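Local coordinates for ABC sugar transporter, periplasmic sugar binding protein (Legionella pneumophila subsp. pneumophila, PDB 3ROT) that probably binds a sugar in the periplasm as the solute-binding component of an ABC transporter, at residues T127-Q139 against H186-A199. Residues are numbered along the deposited sequence; the frame is centred on the assembly and turned at random.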
loop_
_atom_site.group_PDB
_atom_site.type_symbol
_atom_site.label_atom_id
_atom_site.label_comp_id
_atom_site.label_asym_id
_atom_site.label_seq_id
_atom_site.Cartn_x
_atom_site.Cartn_y
_atom_site.Cartn_z
ATOM N N THR A 127 24.287 -9.371 12.945
ATOM C CA THR A 127 23.575 -10.286 13.833
ATOM C C THR A 127 24.401 -11.563 14.072
ATOM O O THR A 127 24.064 -12.641 13.572
ATOM C CB THR A 127 22.187 -10.657 13.249
ATOM O OG1 THR A 127 21.408 -9.461 13.062
ATOM C CG2 THR A 127 21.439 -11.588 14.191
ATOM N N PRO A 128 25.503 -11.444 14.832
ATOM C CA PRO A 128 26.412 -12.552 15.166
ATOM C C PRO A 128 25.710 -13.699 15.885
ATOM O O PRO A 128 26.103 -14.857 15.760
ATOM C CB PRO A 128 27.456 -11.888 16.062
ATOM C CG PRO A 128 27.485 -10.490 15.565
ATOM C CD PRO A 128 26.018 -10.178 15.383
ATOM N N SER A 129 24.673 -13.366 16.644
ATOM C CA SER A 129 23.912 -14.357 17.396
ATOM C C SER A 129 22.946 -15.159 16.518
ATOM O O SER A 129 22.146 -15.940 17.028
ATOM C CB SER A 129 23.126 -13.661 18.509
ATOM O OG SER A 129 22.160 -12.769 17.962
ATOM N N ALA A 130 23.021 -14.964 15.203
ATOM C CA ALA A 130 22.146 -15.661 14.255
ATOM C C ALA A 130 21.973 -17.161 14.540
ATOM O O ALA A 130 22.953 -17.906 14.623
ATOM C CB ALA A 130 22.670 -15.461 12.828
ATOM N N LYS A 131 20.718 -17.589 14.669
ATOM C CA LYS A 131 20.372 -18.985 14.940
ATOM C C LYS A 131 19.546 -19.579 13.802
ATOM O O LYS A 131 19.848 -20.659 13.296
ATOM C CB LYS A 131 19.545 -19.096 16.226
ATOM C CG LYS A 131 20.230 -18.607 17.487
ATOM C CD LYS A 131 21.334 -19.560 17.937
ATOM C CE LYS A 131 21.948 -19.099 19.259
ATOM N NZ LYS A 131 20.935 -19.030 20.353
ATOM N N ARG A 132 18.495 -18.861 13.415
ATOM C CA ARG A 132 17.594 -19.308 12.369
ATOM C C ARG A 132 16.994 -18.102 11.635
ATOM O O ARG A 132 16.507 -17.159 12.269
ATOM C CB ARG A 132 16.477 -20.139 12.998
ATOM C CG ARG A 132 15.549 -20.823 12.012
ATOM C CD ARG A 132 14.356 -21.440 12.740
ATOM N NE ARG A 132 13.676 -22.448 11.928
ATOM C CZ ARG A 132 14.143 -23.676 11.717
ATOM N NH1 ARG A 132 15.291 -24.063 12.261
ATOM N NH2 ARG A 132 13.462 -24.520 10.955
ATOM N N ALA A 133 17.032 -18.142 10.306
ATOM C CA ALA A 133 16.508 -17.054 9.484
ATOM C C ALA A 133 15.275 -17.453 8.701
ATOM O O ALA A 133 15.128 -18.603 8.285
ATOM C CB ALA A 133 17.571 -16.561 8.516
ATOM N N LEU A 134 14.399 -16.480 8.489
ATOM C CA LEU A 134 13.177 -16.693 7.734
ATOM C C LEU A 134 13.190 -15.718 6.560
ATOM O O LEU A 134 13.428 -14.525 6.748
ATOM C CB LEU A 134 11.970 -16.439 8.633
ATOM C CG LEU A 134 10.568 -16.597 8.051
ATOM C CD1 LEU A 134 10.301 -18.061 7.710
ATOM C CD2 LEU A 134 9.541 -16.074 9.072
ATOM N N VAL A 135 12.968 -16.232 5.352
ATOM C CA VAL A 135 12.950 -15.407 4.148
ATOM C C VAL A 135 11.519 -15.268 3.657
ATOM O O VAL A 135 10.880 -16.264 3.287
ATOM C CB VAL A 135 13.794 -16.023 3.013
ATOM C CG1 VAL A 135 13.686 -15.154 1.754
ATOM C CG2 VAL A 135 15.247 -16.144 3.454
ATOM N N LEU A 136 11.025 -14.032 3.638
ATOM C CA LEU A 136 9.652 -13.767 3.229
ATOM C C LEU A 136 9.542 -13.363 1.756
ATOM O O LEU A 136 10.047 -12.320 1.354
ATOM C CB LEU A 136 9.054 -12.679 4.123
ATOM C CG LEU A 136 9.282 -12.843 5.636
ATOM C CD1 LEU A 136 8.511 -11.758 6.373
ATOM C CD2 LEU A 136 8.822 -14.223 6.105
ATOM N N ASN A 137 8.882 -14.205 0.963
ATOM C CA ASN A 137 8.707 -13.947 -0.462
ATOM C C ASN A 137 7.276 -13.504 -0.720
ATOM O O ASN A 137 6.327 -14.258 -0.487
ATOM C CB ASN A 137 8.998 -15.208 -1.286
ATOM C CG ASN A 137 9.299 -14.894 -2.750
ATOM O OD1 ASN A 137 8.725 -13.972 -3.330
ATOM N ND2 ASN A 137 10.200 -15.670 -3.352
ATOM N N PRO A 138 7.096 -12.262 -1.187
ATOM C CA PRO A 138 5.725 -11.823 -1.440
ATOM C C PRO A 138 5.261 -12.127 -2.855
ATOM O O PRO A 138 4.085 -11.946 -3.173
ATOM C CB PRO A 138 5.791 -10.327 -1.160
ATOM C CG PRO A 138 7.142 -9.974 -1.666
ATOM C CD PRO A 138 8.017 -11.111 -1.154
ATOM N N GLN A 139 6.181 -12.588 -3.701
ATOM C CA GLN A 139 5.829 -12.887 -5.080
ATOM C C GLN A 139 6.506 -14.091 -5.710
ATOM O O GLN A 139 7.421 -13.936 -6.521
ATOM C CB GLN A 139 6.104 -11.684 -5.982
ATOM C CG GLN A 139 5.265 -10.468 -5.714
ATOM C CD GLN A 139 5.651 -9.318 -6.620
ATOM O OE1 GLN A 139 5.531 -9.407 -7.844
ATOM N NE2 GLN A 139 6.132 -8.232 -6.026
ATOM N N HIS A 186 8.667 -22.009 15.365
ATOM C CA HIS A 186 10.111 -21.821 15.495
ATOM C C HIS A 186 10.427 -20.508 16.195
ATOM O O HIS A 186 10.910 -19.560 15.574
ATOM C CB HIS A 186 10.791 -21.846 14.120
ATOM C CG HIS A 186 10.580 -23.122 13.366
ATOM N ND1 HIS A 186 9.472 -23.348 12.577
ATOM C CD2 HIS A 186 11.314 -24.259 13.319
ATOM C CE1 HIS A 186 9.533 -24.570 12.076
ATOM N NE2 HIS A 186 10.640 -25.143 12.511
ATOM N N PRO A 187 10.164 -20.440 17.509
ATOM C CA PRO A 187 10.420 -19.230 18.294
ATOM C C PRO A 187 11.870 -18.766 18.297
ATOM O O PRO A 187 12.135 -17.584 18.496
ATOM C CB PRO A 187 9.919 -19.606 19.691
ATOM C CG PRO A 187 10.093 -21.090 19.731
ATOM C CD PRO A 187 9.619 -21.509 18.363
ATOM N N GLU A 188 12.803 -19.688 18.071
ATOM C CA GLU A 188 14.223 -19.339 18.056
ATOM C C GLU A 188 14.600 -18.493 16.830
ATOM O O GLU A 188 15.684 -17.911 16.786
ATOM C CB GLU A 188 15.099 -20.603 18.093
ATOM C CG GLU A 188 15.057 -21.454 16.827
ATOM C CD GLU A 188 13.846 -22.369 16.758
ATOM O OE1 GLU A 188 12.837 -22.089 17.438
ATOM O OE2 GLU A 188 13.902 -23.370 16.009
ATOM N N THR A 189 13.711 -18.434 15.840
ATOM C CA THR A 189 13.963 -17.646 14.634
ATOM C C THR A 189 14.291 -16.230 15.092
ATOM O O THR A 189 13.460 -15.585 15.726
ATOM C CB THR A 189 12.711 -17.593 13.724
ATOM O OG1 THR A 189 12.287 -18.927 13.401
ATOM C CG2 THR A 189 13.019 -16.827 12.434
ATOM N N ASN A 190 15.492 -15.749 14.783
ATOM C CA ASN A 190 15.891 -14.406 15.204
ATOM C C ASN A 190 16.326 -13.479 14.076
ATOM O O ASN A 190 16.788 -12.359 14.317
ATOM C CB ASN A 190 16.985 -14.481 16.280
ATOM C CG ASN A 190 18.197 -15.297 15.848
ATOM O OD1 ASN A 190 18.230 -15.876 14.760
ATOM N ND2 ASN A 190 19.202 -15.346 16.714
ATOM N N ILE A 191 16.184 -13.947 12.844
ATOM C CA ILE A 191 16.526 -13.132 11.696
ATOM C C ILE A 191 15.457 -13.241 10.625
ATOM O O ILE A 191 15.021 -14.341 10.273
ATOM C CB ILE A 191 17.866 -13.532 11.059
ATOM C CG1 ILE A 191 19.020 -13.237 12.013
ATOM C CG2 ILE A 191 18.068 -12.751 9.769
ATOM C CD1 ILE A 191 20.394 -13.383 11.364
ATOM N N ILE A 192 15.026 -12.091 10.120
ATOM C CA ILE A 192 14.034 -12.067 9.059
ATOM C C ILE A 192 14.538 -11.246 7.881
ATOM O O ILE A 192 15.038 -10.127 8.044
ATOM C CB ILE A 192 12.687 -11.489 9.528
ATOM C CG1 ILE A 192 12.092 -12.370 10.638
ATOM C CG2 ILE A 192 11.716 -11.424 8.346
ATOM C CD1 ILE A 192 10.743 -11.904 11.161
ATOM N N PHE A 193 14.428 -11.835 6.697
ATOM C CA PHE A 193 14.830 -11.189 5.457
ATOM C C PHE A 193 13.567 -10.932 4.641
ATOM O O PHE A 193 12.867 -11.878 4.286
ATOM C CB PHE A 193 15.732 -12.107 4.624
ATOM C CG PHE A 193 17.120 -12.275 5.162
ATOM C CD1 PHE A 193 18.140 -11.405 4.776
ATOM C CD2 PHE A 193 17.422 -13.330 6.019
ATOM C CE1 PHE A 193 19.441 -11.585 5.231
ATOM C CE2 PHE A 193 18.725 -13.515 6.479
ATOM C CZ PHE A 193 19.734 -12.639 6.082
ATOM N N CYS A 194 13.279 -9.670 4.339
ATOM C CA CYS A 194 12.111 -9.334 3.515
ATOM C C CYS A 194 12.633 -9.054 2.109
ATOM O O CYS A 194 13.474 -8.169 1.927
ATOM C CB CYS A 194 11.406 -8.094 4.041
ATOM S SG CYS A 194 10.708 -8.286 5.687
ATOM N N LEU A 195 12.132 -9.801 1.128
ATOM C CA LEU A 195 12.580 -9.639 -0.249
ATOM C C LEU A 195 12.167 -8.312 -0.882
ATOM O O LEU A 195 12.794 -7.866 -1.834
ATOM C CB LEU A 195 12.122 -10.833 -1.101
ATOM C CG LEU A 195 12.724 -12.174 -0.631
ATOM C CD1 LEU A 195 12.275 -13.314 -1.527
ATOM C CD2 LEU A 195 14.241 -12.074 -0.631
ATOM N N THR A 196 11.108 -7.691 -0.363
ATOM C CA THR A 196 10.675 -6.367 -0.841
ATOM C C THR A 196 9.937 -5.681 0.306
ATOM O O THR A 196 9.647 -6.310 1.330
ATOM C CB THR A 196 9.707 -6.423 -2.045
ATOM O OG1 THR A 196 8.395 -6.746 -1.582
ATOM C CG2 THR A 196 10.152 -7.457 -3.071
ATOM N N SER A 197 9.621 -4.402 0.134
ATOM C CA SER A 197 8.916 -3.666 1.175
ATOM C C SER A 197 7.488 -4.186 1.369
ATOM O O SER A 197 6.867 -3.939 2.405
ATOM C CB SER A 197 8.904 -2.171 0.846
ATOM O OG SER A 197 8.255 -1.924 -0.384
ATOM N N GLN A 198 6.962 -4.916 0.389
ATOM C CA GLN A 198 5.604 -5.459 0.520
ATOM C C GLN A 198 5.514 -6.470 1.664
ATOM O O GLN A 198 4.447 -6.665 2.256
ATOM C CB GLN A 198 5.164 -6.140 -0.767
ATOM C CG GLN A 198 5.127 -5.235 -1.980
ATOM C CD GLN A 198 5.105 -6.045 -3.260
ATOM O OE1 GLN A 198 6.008 -6.859 -3.514
ATOM N NE2 GLN A 198 4.076 -5.841 -4.067
ATOM N N ALA A 199 6.628 -7.142 1.945
ATOM C CA ALA A 199 6.667 -8.100 3.040
ATOM C C ALA A 199 6.940 -7.322 4.326
ATOM O O ALA A 199 6.356 -7.601 5.374
ATOM C CB ALA A 199 7.775 -9.139 2.811
#
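N190 OD1 is gripped by two backbone N-H groups where the loop enters strand 132-137, those of K131 and R132. K131 N gives N190 OD1 the nearer bond, at 3.0 Å, in the carbonyl plane on a lone pair. R132 N gives the second, a nearly straight bond (171°) tilted from that plane. N190 ND2 donates to S129 O at 3.0 Å, from above the S129 carbonyl plane. These three bonds hold the N190 amide across the chain. Its CG sits between the backbone N and the carbonyl carbon (chi1 55°), which turns the amide to K131.

R132 O accepts from both N190 N and I191 N. From there the strands run parallel, through L134 N to I191 O, F193 N to L134 O and L136 N to F193 O. The R132 chain runs extended past T189 OG1. Its guanidinium lies parallel to the H186 ring (planes 1° apart), with H186 CD2 over one face, 3.2 Å from R132 NH2. R132 NE bonds to Y182 OH, and Y182 also stacks on H186.

A133, I191 and F193 share one face of the sheet, where A133 CB meets the F193 ring edge at CE2 (3.8 Å). On the other face L136 CD1 packs on I192 CG2. Beyond the strands, Q139 NE2 bonds to Q198 OE1 (2.9 Å) in the carbonyl plane on a lone pair. T196 OG1 donates to the same oxygen and caps the following helix by accepting from Q198 N.

Strands 132-137 and 191-194 are neighbours in the five-stranded parallel sheet of one lobe, the alpha/beta architecture of a type I periplasmic binding protein.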